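PDB 7EDR: Moesin/ezrin/radixin homolog 2 from Drosophila melanogaster, which is a FERM-domain protein of the merlin type that probably works at the cell cortex as a scaffold in growth-control (Hippo) signalling. Local coordinates for residues C[92-96]-C[192-196]; C[86-90]-C[293-298]; C[134-138]-C[187-191]. All blocks are in the same frame, centred on the assembly; numbering follows the deposited sequence.

Interaction 1. Residues C[92-96]-C[192-196]; sequences VSEEL and MEYLK
V92 meets the helix segment 192-196 through CG2. With CG1 anti to the carbonyl carbon (chi1 -82°), CG2 sits between the backbone N and the carbonyl carbon. V92 CG2 lies 3.9 Å from M192 SD and equally far from L195 CB, so one branch occupies the groove between side chains a turn apart. The two neighbours are met differently: V92 and M192 run past each other in opposite directions, whereas V92 and L195 cross at about a right angle. M192 reaches across because its chain leaves with CG anti to N (chi1 -177°) and then bends at both chi2 and chi3, carrying the sulfur over the start of the short helix, where M192 SD comes 3.8 Å from S93 CA. Beyond it, M192 CE approaches L96 CB at 4.4 Å, and the ends of the two leucines, L96 CD1 and L195 CD1, meet at the same separation.

At the polar margin S93 OG lies alongside the aliphatic part of K196, 3.7 Å from K196 CD; this is packing. The lysine bends at chi3 and turns its amine back to its own helix, where K196 NZ forms a salt bridge with E193 OE2 (2.8 Å) from the syn side, 33° out of the carboxylate plane.

Further out, V92 O receives both E95 N and L96 N, which closes the turn of helix 92-95. V92 N donates to Q199 OE1, tying the start of that turn to the residue that follows helix 187-198, and L96 also packs on F105 of helix 99-114. The short helix 92-95 thus packs on helix 187-198, within the acyl-CoA-binding-protein-like helical lobe of the FERM fold.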
loop_
_atom_site.group_PDB
_atom_site.type_symbol
_atom_site.label_atom_id
_atom_site.label_comp_id
_atom_site.label_asym_id
_atom_site.label_seq_id
_atom_site.Cartn_x
_atom_site.Cartn_y
_atom_site.Cartn_z
ATOM N N VAL C 92 -5.241 -12.965 11.664
ATOM C CA VAL C 92 -5.679 -13.792 10.527
ATOM C C VAL C 92 -6.575 -13.007 9.575
ATOM O O VAL C 92 -6.402 -13.077 8.353
ATOM C CB VAL C 92 -6.384 -15.089 10.977
ATOM C CG1 VAL C 92 -5.372 -16.164 11.325
ATOM C CG2 VAL C 92 -7.403 -14.833 12.113
ATOM N N SER C 93 -7.537 -12.250 10.101
ATOM C CA SER C 93 -8.520 -11.654 9.195
ATOM C C SER C 93 -7.949 -10.497 8.382
ATOM O O SER C 93 -8.560 -10.096 7.389
ATOM C CB SER C 93 -9.781 -11.214 9.955
ATOM O OG SER C 93 -9.475 -10.628 11.202
ATOM N N GLU C 94 -6.793 -9.965 8.744
ATOM C CA GLU C 94 -6.154 -8.970 7.891
ATOM C C GLU C 94 -5.043 -9.550 7.021
ATOM O O GLU C 94 -4.609 -8.883 6.083
ATOM C CB GLU C 94 -5.585 -7.815 8.736
ATOM C CG GLU C 94 -6.655 -6.869 9.296
ATOM C CD GLU C 94 -7.305 -6.004 8.205
ATOM O OE1 GLU C 94 -6.586 -5.184 7.583
ATOM O OE2 GLU C 94 -8.530 -6.156 7.961
ATOM N N GLU C 95 -4.574 -10.759 7.295
ATOM C CA GLU C 95 -3.348 -11.224 6.676
ATOM C C GLU C 95 -3.500 -12.496 5.862
ATOM O O GLU C 95 -2.739 -12.679 4.914
ATOM C CB GLU C 95 -2.262 -11.429 7.745
ATOM C CG GLU C 95 -1.876 -10.137 8.451
ATOM C CD GLU C 95 -1.086 -10.364 9.733
ATOM O OE1 GLU C 95 -0.285 -11.320 9.769
ATOM O OE2 GLU C 95 -1.277 -9.589 10.707
ATOM N N LEU C 96 -4.445 -13.381 6.193
ATOM C CA LEU C 96 -4.631 -14.609 5.419
ATOM C C LEU C 96 -5.477 -14.290 4.184
ATOM O O LEU C 96 -6.657 -13.944 4.296
ATOM C CB LEU C 96 -5.267 -15.695 6.281
ATOM C CG LEU C 96 -4.377 -16.206 7.431
ATOM C CD1 LEU C 96 -4.933 -17.484 8.051
ATOM C CD2 LEU C 96 -2.920 -16.419 7.002
ATOM N N MET C 192 -12.838 -18.712 9.340
ATOM C CA MET C 192 -12.159 -17.497 9.764
ATOM C C MET C 192 -12.606 -17.065 11.162
ATOM O O MET C 192 -11.773 -16.617 11.971
ATOM C CB MET C 192 -12.373 -16.392 8.740
ATOM C CG MET C 192 -11.618 -15.094 9.075
ATOM S SD MET C 192 -9.793 -15.203 9.055
ATOM C CE MET C 192 -9.503 -15.921 7.455
ATOM N N GLU C 193 -13.900 -17.220 11.482
ATOM C CA GLU C 193 -14.380 -16.867 12.821
ATOM C C GLU C 193 -13.738 -17.746 13.884
ATOM O O GLU C 193 -13.394 -17.269 14.968
ATOM C CB GLU C 193 -15.906 -16.988 12.907
ATOM C CG GLU C 193 -16.675 -15.974 12.074
ATOM C CD GLU C 193 -16.353 -14.531 12.460
ATOM O OE1 GLU C 193 -16.349 -14.232 13.678
ATOM O OE2 GLU C 193 -16.095 -13.708 11.547
ATOM N N TYR C 194 -13.600 -19.041 13.599
ATOM C CA TYR C 194 -12.899 -19.945 14.498
ATOM C C TYR C 194 -11.467 -19.463 14.744
ATOM O O TYR C 194 -11.006 -19.414 15.889
ATOM C CB TYR C 194 -12.924 -21.357 13.903
ATOM C CG TYR C 194 -12.326 -22.445 14.762
ATOM C CD1 TYR C 194 -10.963 -22.510 14.997
ATOM C CD2 TYR C 194 -13.129 -23.435 15.310
ATOM C CE1 TYR C 194 -10.422 -23.505 15.779
ATOM C CE2 TYR C 194 -12.597 -24.436 16.093
ATOM C CZ TYR C 194 -11.250 -24.465 16.326
ATOM O OH TYR C 194 -10.721 -25.457 17.109
ATOM N N LEU C 195 -10.745 -19.098 13.678
ATOM C CA LEU C 195 -9.378 -18.622 13.854
ATOM C C LEU C 195 -9.342 -17.324 14.661
ATOM O O LEU C 195 -8.480 -17.152 15.531
ATOM C CB LEU C 195 -8.697 -18.439 12.498
ATOM C CG LEU C 195 -8.401 -19.763 11.806
ATOM C CD1 LEU C 195 -8.059 -19.572 10.317
ATOM C CD2 LEU C 195 -7.279 -20.497 12.535
ATOM N N LYS C 196 -10.287 -16.407 14.412
ATOM C CA LYS C 196 -10.307 -15.154 15.168
ATOM C C LYS C 196 -10.411 -15.385 16.674
ATOM O O LYS C 196 -9.883 -14.594 17.461
ATOM C CB LYS C 196 -11.448 -14.269 14.685
ATOM C CG LYS C 196 -11.034 -13.352 13.547
ATOM C CD LYS C 196 -12.106 -12.318 13.251
ATOM C CE LYS C 196 -13.036 -12.809 12.168
ATOM N NZ LYS C 196 -14.067 -11.792 11.878
#

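Interaction 2. Residues C[86-90]-C[293-298]; sequences KFFPE and LYMRRR
E90 and the arginines R297 and R298 form the ionic part of the contact, a three-residue salt-bridge network. R298 grips the carboxylate end-on: R298 NH1 donates to E90 OE2 over 2.8 Å (172° at the hydrogen), and R298 NH2 to E90 OE1 over 3.2 Å. The two planes are only 24° apart, and OE1 offers its syn lone pair, so the pairing is close to flat. R297 approaches differently. Its NH1 reaches E90 OE2 at 2.9 Å on the anti lone pair, with the guanidinium turned 69° from the carboxylate, while E90 CG lies over one face of that guanidinium. OE2 therefore accepts from both arginines. The glutamate chain is extended beyond CG, which carries its carboxylate from the loop to R297 and R298.

Further polar bonds hold the arginines. R298 NH1 also donates to Y294 O (2.9 Å), and its guanidinium lies over the Y294 ring, NH1 above the ring centre. A water joins the segments elsewhere: it donates to F88 O at 2.7 Å and accepts from R297 NH2 at 2.8 Å. R297 NE has its own partner in E95.

The apolar pair of the contact lies at the other end, where L293 CD1 comes 3.7 Å from F87 CB and reaches the ring obliquely, the two side chains crossing at about a right angle. F87 also touches L286 and N290, earlier on the same helix.

Two guanidinium groups around one carboxylate in largely buried surroundings would probably keep E90 ionised. The contact thus joins the loop after strand 78-85 to the last helix of the PH-like lobe by directional, charge-assisted bonds as well as by packing.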
loop_
_atom_site.group_PDB
_atom_site.type_symbol
_atom_site.label_atom_id
_atom_site.label_comp_id
_atom_site.label_asym_id
_atom_site.label_seq_id
_atom_site.Cartn_x
_atom_site.Cartn_y
_atom_site.Cartn_z
ATOM N N LYS C 86 4.560 -23.242 9.918
ATOM C CA LYS C 86 5.656 -23.047 10.858
ATOM C C LYS C 86 5.593 -21.671 11.513
ATOM O O LYS C 86 6.094 -21.489 12.639
ATOM C CB LYS C 86 6.990 -23.249 10.129
ATOM C CG LYS C 86 8.237 -23.108 10.976
ATOM C CD LYS C 86 9.447 -23.444 10.120
ATOM C CE LYS C 86 10.724 -23.405 10.923
ATOM N NZ LYS C 86 11.878 -23.676 10.028
ATOM N N PHE C 87 4.964 -20.714 10.827
ATOM C CA PHE C 87 4.820 -19.342 11.283
ATOM C C PHE C 87 3.351 -18.958 11.222
ATOM O O PHE C 87 2.591 -19.464 10.382
ATOM C CB PHE C 87 5.662 -18.373 10.431
ATOM C CG PHE C 87 7.092 -18.785 10.319
ATOM C CD1 PHE C 87 7.555 -19.414 9.173
ATOM C CD2 PHE C 87 7.974 -18.583 11.388
ATOM C CE1 PHE C 87 8.898 -19.833 9.069
ATOM C CE2 PHE C 87 9.320 -18.995 11.301
ATOM C CZ PHE C 87 9.781 -19.621 10.135
ATOM N N PHE C 88 2.959 -18.064 12.126
ATOM C CA PHE C 88 1.570 -17.664 12.247
ATOM C C PHE C 88 1.431 -16.169 12.027
ATOM O O PHE C 88 2.269 -15.391 12.500
ATOM C CB PHE C 88 1.001 -18.002 13.627
ATOM C CG PHE C 88 0.976 -19.448 13.923
ATOM C CD1 PHE C 88 2.132 -20.116 14.267
ATOM C CD2 PHE C 88 -0.221 -20.151 13.878
ATOM C CE1 PHE C 88 2.095 -21.470 14.556
ATOM C CE2 PHE C 88 -0.259 -21.496 14.163
ATOM C CZ PHE C 88 0.887 -22.161 14.506
ATOM N N PRO C 89 0.377 -15.740 11.350
ATOM C CA PRO C 89 0.145 -14.305 11.171
ATOM C C PRO C 89 -0.150 -13.635 12.506
ATOM O O PRO C 89 -0.431 -14.292 13.518
ATOM C CB PRO C 89 -1.069 -14.260 10.238
ATOM C CG PRO C 89 -1.812 -15.554 10.554
ATOM C CD PRO C 89 -0.735 -16.568 10.847
ATOM N N GLU C 90 -0.063 -12.298 12.515
ATOM C CA GLU C 90 -0.419 -11.580 13.735
ATOM C C GLU C 90 -1.916 -11.328 13.825
ATOM O O GLU C 90 -2.462 -11.310 14.928
ATOM C CB GLU C 90 0.349 -10.265 13.836
ATOM C CG GLU C 90 1.829 -10.436 14.071
ATOM C CD GLU C 90 2.564 -9.098 14.117
ATOM O OE1 GLU C 90 2.048 -8.174 14.796
ATOM O OE2 GLU C 90 3.647 -8.963 13.484
ATOM N N LEU C 293 9.234 -12.181 8.811
ATOM C CA LEU C 293 7.839 -11.899 8.498
ATOM C C LEU C 293 7.347 -10.701 9.269
ATOM O O LEU C 293 6.468 -9.982 8.786
ATOM C CB LEU C 293 6.938 -13.100 8.794
ATOM C CG LEU C 293 7.183 -14.271 7.860
ATOM C CD1 LEU C 293 6.441 -15.496 8.308
ATOM C CD2 LEU C 293 6.742 -13.882 6.480
ATOM N N TYR C 294 7.900 -10.481 10.466
ATOM C CA TYR C 294 7.528 -9.312 11.253
ATOM C C TYR C 294 7.738 -8.026 10.451
ATOM O O TYR C 294 6.859 -7.154 10.414
ATOM C CB TYR C 294 8.333 -9.292 12.561
ATOM C CG TYR C 294 7.949 -8.178 13.504
ATOM C CD1 TYR C 294 8.553 -6.920 13.421
ATOM C CD2 TYR C 294 6.959 -8.376 14.472
ATOM C CE1 TYR C 294 8.191 -5.887 14.284
ATOM C CE2 TYR C 294 6.587 -7.355 15.339
ATOM C CZ TYR C 294 7.203 -6.111 15.245
ATOM O OH TYR C 294 6.821 -5.104 16.116
ATOM N N MET C 295 8.893 -7.903 9.786
ATOM C CA MET C 295 9.167 -6.730 8.962
ATOM C C MET C 295 8.386 -6.758 7.653
ATOM O O MET C 295 7.900 -5.715 7.208
ATOM C CB MET C 295 10.661 -6.626 8.672
ATOM C CG MET C 295 11.521 -6.451 9.905
ATOM S SD MET C 295 11.163 -4.906 10.775
ATOM C CE MET C 295 12.525 -4.940 11.947
ATOM N N ARG C 296 8.273 -7.931 7.018
ATOM C CA ARG C 296 7.564 -8.025 5.744
ATOM C C ARG C 296 6.080 -7.714 5.915
ATOM O O ARG C 296 5.478 -7.035 5.077
ATOM C CB ARG C 296 7.754 -9.420 5.137
ATOM C CG ARG C 296 9.156 -9.680 4.597
ATOM C CD ARG C 296 9.271 -11.090 4.085
ATOM N NE ARG C 296 8.278 -11.353 3.034
ATOM C CZ ARG C 296 8.156 -12.509 2.385
ATOM N NH1 ARG C 296 8.963 -13.516 2.678
ATOM N NH2 ARG C 296 7.223 -12.651 1.449
ATOM N N ARG C 297 5.482 -8.206 6.996
ATOM C CA ARG C 297 4.094 -7.898 7.327
ATOM C C ARG C 297 3.843 -6.388 7.337
ATOM O O ARG C 297 2.767 -5.919 6.939
ATOM C CB ARG C 297 3.786 -8.533 8.695
ATOM C CG ARG C 297 2.432 -8.347 9.283
ATOM C CD ARG C 297 2.315 -9.236 10.537
ATOM N NE ARG C 297 2.519 -10.631 10.176
ATOM C CZ ARG C 297 3.466 -11.431 10.656
ATOM N NH1 ARG C 297 4.321 -11.014 11.583
ATOM N NH2 ARG C 297 3.541 -12.681 10.207
ATOM N N ARG C 298 4.824 -5.608 7.790
ATOM C CA ARG C 298 4.685 -4.157 7.879
ATOM C C ARG C 298 5.044 -3.426 6.590
ATOM O O ARG C 298 4.951 -2.196 6.551
ATOM C CB ARG C 298 5.519 -3.632 9.051
ATOM C CG ARG C 298 5.044 -4.272 10.303
ATOM C CD ARG C 298 5.908 -4.128 11.512
ATOM N NE ARG C 298 5.070 -4.311 12.695
ATOM C CZ ARG C 298 4.590 -5.484 13.111
ATOM N NH1 ARG C 298 4.874 -6.611 12.449
ATOM N NH2 ARG C 298 3.822 -5.544 14.199
HETATM O O HOH W 1 4.637 -14.999 11.229
#

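Interaction 3. Residues C[134-138]-C[187-191]; sequences HVQYG and RDEVE
The H134 ring is covered by V190 on one face: V190 CG2 stands 3.6 Å from the ring centroid and 6° off the normal, a CH-pi contact almost exactly over the centre. G138 O lies above the opposite face, displaced toward the rim, so the imidazole is sandwiched between a methyl and a carbonyl oxygen. The other flat group is the R187 guanidinium. One face rests on the backbone at the end of helix 122-137, with G138 N 3.3 Å above its centre and Y137 C close to NH2. Near its plane, at the edge, is Q136 O.

Two weak hydrogen bonds go with this face contact. R187 NH2 donates to Q136 O at 3.4 Å, and R187 NE to V135 O at 3.3 Å with a bent angle of 131°. Bends at chi2 and chi3 lay the arginine along the carbonyls of the last turn, where its charge would probably be favoured by the negative end of the helix. G138 has no side chain, and its CA comes 3.5 Å from R187 NH1; with positive phi (84°), it is the first residue to leave the helix.

The apolar part of the contact centres on V135 CG2, which lies 3.5 Å from V190 CG1 and 3.7 Å from E191 CG, the two valines sliding past one another in opposite directions. The carboxylate of E191 is directed to H103, and F106 of helix 99-114 packs on both V135 and E191. Y179 of helix 168-179 also touches H134, and its hydroxyl is hydrogen-bonded to G138 O.

The start of one helix thus packs on the finishing turn of another, with the helices 99-114 and 168-179 alongside, as in the helical bundle of the FERM central domain.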
loop_
_atom_site.group_PDB
_atom_site.type_symbol
_atom_site.label_atom_id
_atom_site.label_comp_id
_atom_site.label_asym_id
_atom_site.label_seq_id
_atom_site.Cartn_x
_atom_site.Cartn_y
_atom_site.Cartn_z
ATOM N N HIS C 134 -20.602 -26.296 12.297
ATOM C CA HIS C 134 -21.044 -25.477 11.168
ATOM C C HIS C 134 -20.101 -25.604 9.971
ATOM O O HIS C 134 -20.553 -25.575 8.822
ATOM C CB HIS C 134 -21.148 -24.030 11.638
ATOM C CG HIS C 134 -21.815 -23.092 10.678
ATOM N ND1 HIS C 134 -21.577 -23.104 9.320
ATOM C CD2 HIS C 134 -22.658 -22.052 10.902
ATOM C CE1 HIS C 134 -22.266 -22.133 8.745
ATOM N NE2 HIS C 134 -22.937 -21.485 9.681
ATOM N N VAL C 135 -18.793 -25.743 10.212
ATOM C CA VAL C 135 -17.866 -25.911 9.099
ATOM C C VAL C 135 -18.100 -27.246 8.397
ATOM O O VAL C 135 -18.040 -27.339 7.163
ATOM C CB VAL C 135 -16.408 -25.771 9.576
ATOM C CG1 VAL C 135 -15.473 -26.460 8.607
ATOM C CG2 VAL C 135 -16.033 -24.306 9.716
ATOM N N GLN C 136 -18.396 -28.298 9.162
ATOM C CA GLN C 136 -18.510 -29.612 8.541
ATOM C C GLN C 136 -19.871 -29.849 7.894
ATOM O O GLN C 136 -19.946 -30.552 6.884
ATOM C CB GLN C 136 -18.228 -30.703 9.569
ATOM C CG GLN C 136 -18.281 -32.100 9.000
ATOM C CD GLN C 136 -18.089 -33.158 10.065
ATOM O OE1 GLN C 136 -17.591 -32.876 11.160
ATOM N NE2 GLN C 136 -18.487 -34.386 9.753
ATOM N N TYR C 137 -20.949 -29.285 8.443
ATOM C CA TYR C 137 -22.295 -29.620 8.005
ATOM C C TYR C 137 -23.066 -28.455 7.410
ATOM O O TYR C 137 -24.214 -28.652 7.000
ATOM C CB TYR C 137 -23.120 -30.194 9.170
ATOM C CG TYR C 137 -22.596 -31.502 9.689
ATOM C CD1 TYR C 137 -22.759 -32.676 8.963
ATOM C CD2 TYR C 137 -21.927 -31.571 10.902
ATOM C CE1 TYR C 137 -22.265 -33.890 9.432
ATOM C CE2 TYR C 137 -21.433 -32.785 11.381
ATOM C CZ TYR C 137 -21.604 -33.938 10.639
ATOM O OH TYR C 137 -21.112 -35.132 11.107
ATOM N N GLY C 138 -22.494 -27.254 7.365
ATOM C CA GLY C 138 -23.206 -26.099 6.870
ATOM C C GLY C 138 -24.049 -25.481 7.960
ATOM O O GLY C 138 -24.082 -25.976 9.093
ATOM N N ARG C 187 -18.991 -21.748 4.940
ATOM C CA ARG C 187 -18.081 -22.542 5.743
ATOM C C ARG C 187 -16.734 -21.845 5.885
ATOM O O ARG C 187 -16.176 -21.790 6.990
ATOM C CB ARG C 187 -17.963 -23.941 5.149
ATOM C CG ARG C 187 -19.239 -24.790 5.389
ATOM C CD ARG C 187 -19.526 -25.665 4.175
ATOM N NE ARG C 187 -19.978 -27.020 4.500
ATOM C CZ ARG C 187 -21.190 -27.490 4.210
ATOM N NH1 ARG C 187 -22.083 -26.709 3.594
ATOM N NH2 ARG C 187 -21.512 -28.744 4.537
ATOM N N ASP C 188 -16.228 -21.244 4.801
ATOM C CA ASP C 188 -14.946 -20.553 4.901
ATOM C C ASP C 188 -15.052 -19.311 5.786
ATOM O O ASP C 188 -14.070 -18.933 6.437
ATOM C CB ASP C 188 -14.389 -20.206 3.505
ATOM C CG ASP C 188 -14.991 -18.928 2.907
ATOM O OD1 ASP C 188 -14.514 -17.812 3.229
ATOM O OD2 ASP C 188 -15.932 -19.041 2.088
ATOM N N GLU C 189 -16.227 -18.683 5.858
ATOM C CA GLU C 189 -16.395 -17.591 6.812
ATOM C C GLU C 189 -16.338 -18.090 8.247
ATOM O O GLU C 189 -15.792 -17.411 9.127
ATOM C CB GLU C 189 -17.713 -16.867 6.565
ATOM C CG GLU C 189 -17.632 -15.875 5.424
ATOM C CD GLU C 189 -18.990 -15.509 4.874
ATOM O OE1 GLU C 189 -20.009 -15.924 5.473
ATOM O OE2 GLU C 189 -19.036 -14.806 3.840
ATOM N N VAL C 190 -16.916 -19.263 8.511
ATOM C CA VAL C 190 -16.905 -19.781 9.870
ATOM C C VAL C 190 -15.508 -20.265 10.243
ATOM O O VAL C 190 -15.093 -20.120 11.399
ATOM C CB VAL C 190 -17.977 -20.878 10.029
ATOM C CG1 VAL C 190 -17.773 -21.683 11.328
ATOM C CG2 VAL C 190 -19.379 -20.249 9.980
ATOM N N GLU C 191 -14.746 -20.807 9.281
ATOM C CA GLU C 191 -13.338 -21.092 9.536
ATOM C C GLU C 191 -12.623 -19.838 10.022
ATOM O O GLU C 191 -11.931 -19.859 11.050
ATOM C CB GLU C 191 -12.660 -21.656 8.287
ATOM C CG GLU C 191 -12.939 -23.146 8.005
ATOM C CD GLU C 191 -12.211 -23.668 6.757
ATOM O OE1 GLU C 191 -11.679 -22.834 5.984
ATOM O OE2 GLU C 191 -12.154 -24.909 6.548
#

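Overall arrangement
Interactions 1 and 3 use successive parts of helix 187-198: its first turn packs on the end of helix 122-137, its next on the short helix 92-95, with centres 13 Å apart. Interaction 2 touches interaction 1 through E95, whose OE1 forms a salt bridge with R297 NE and probably a hydrogen bond with E90 N, both 2.9 Å, and through L96 CD2, 3.8 Å from P89 CG. Interactions 2 and 3 do not touch; their centres are 26 Å apart and their nearest atoms about 11 Å. Interaction 3 is nested along the chain within interaction 1, and that within interaction 2. Together they run from the helical central lobe to the C-terminal helix of the PH-like lobe.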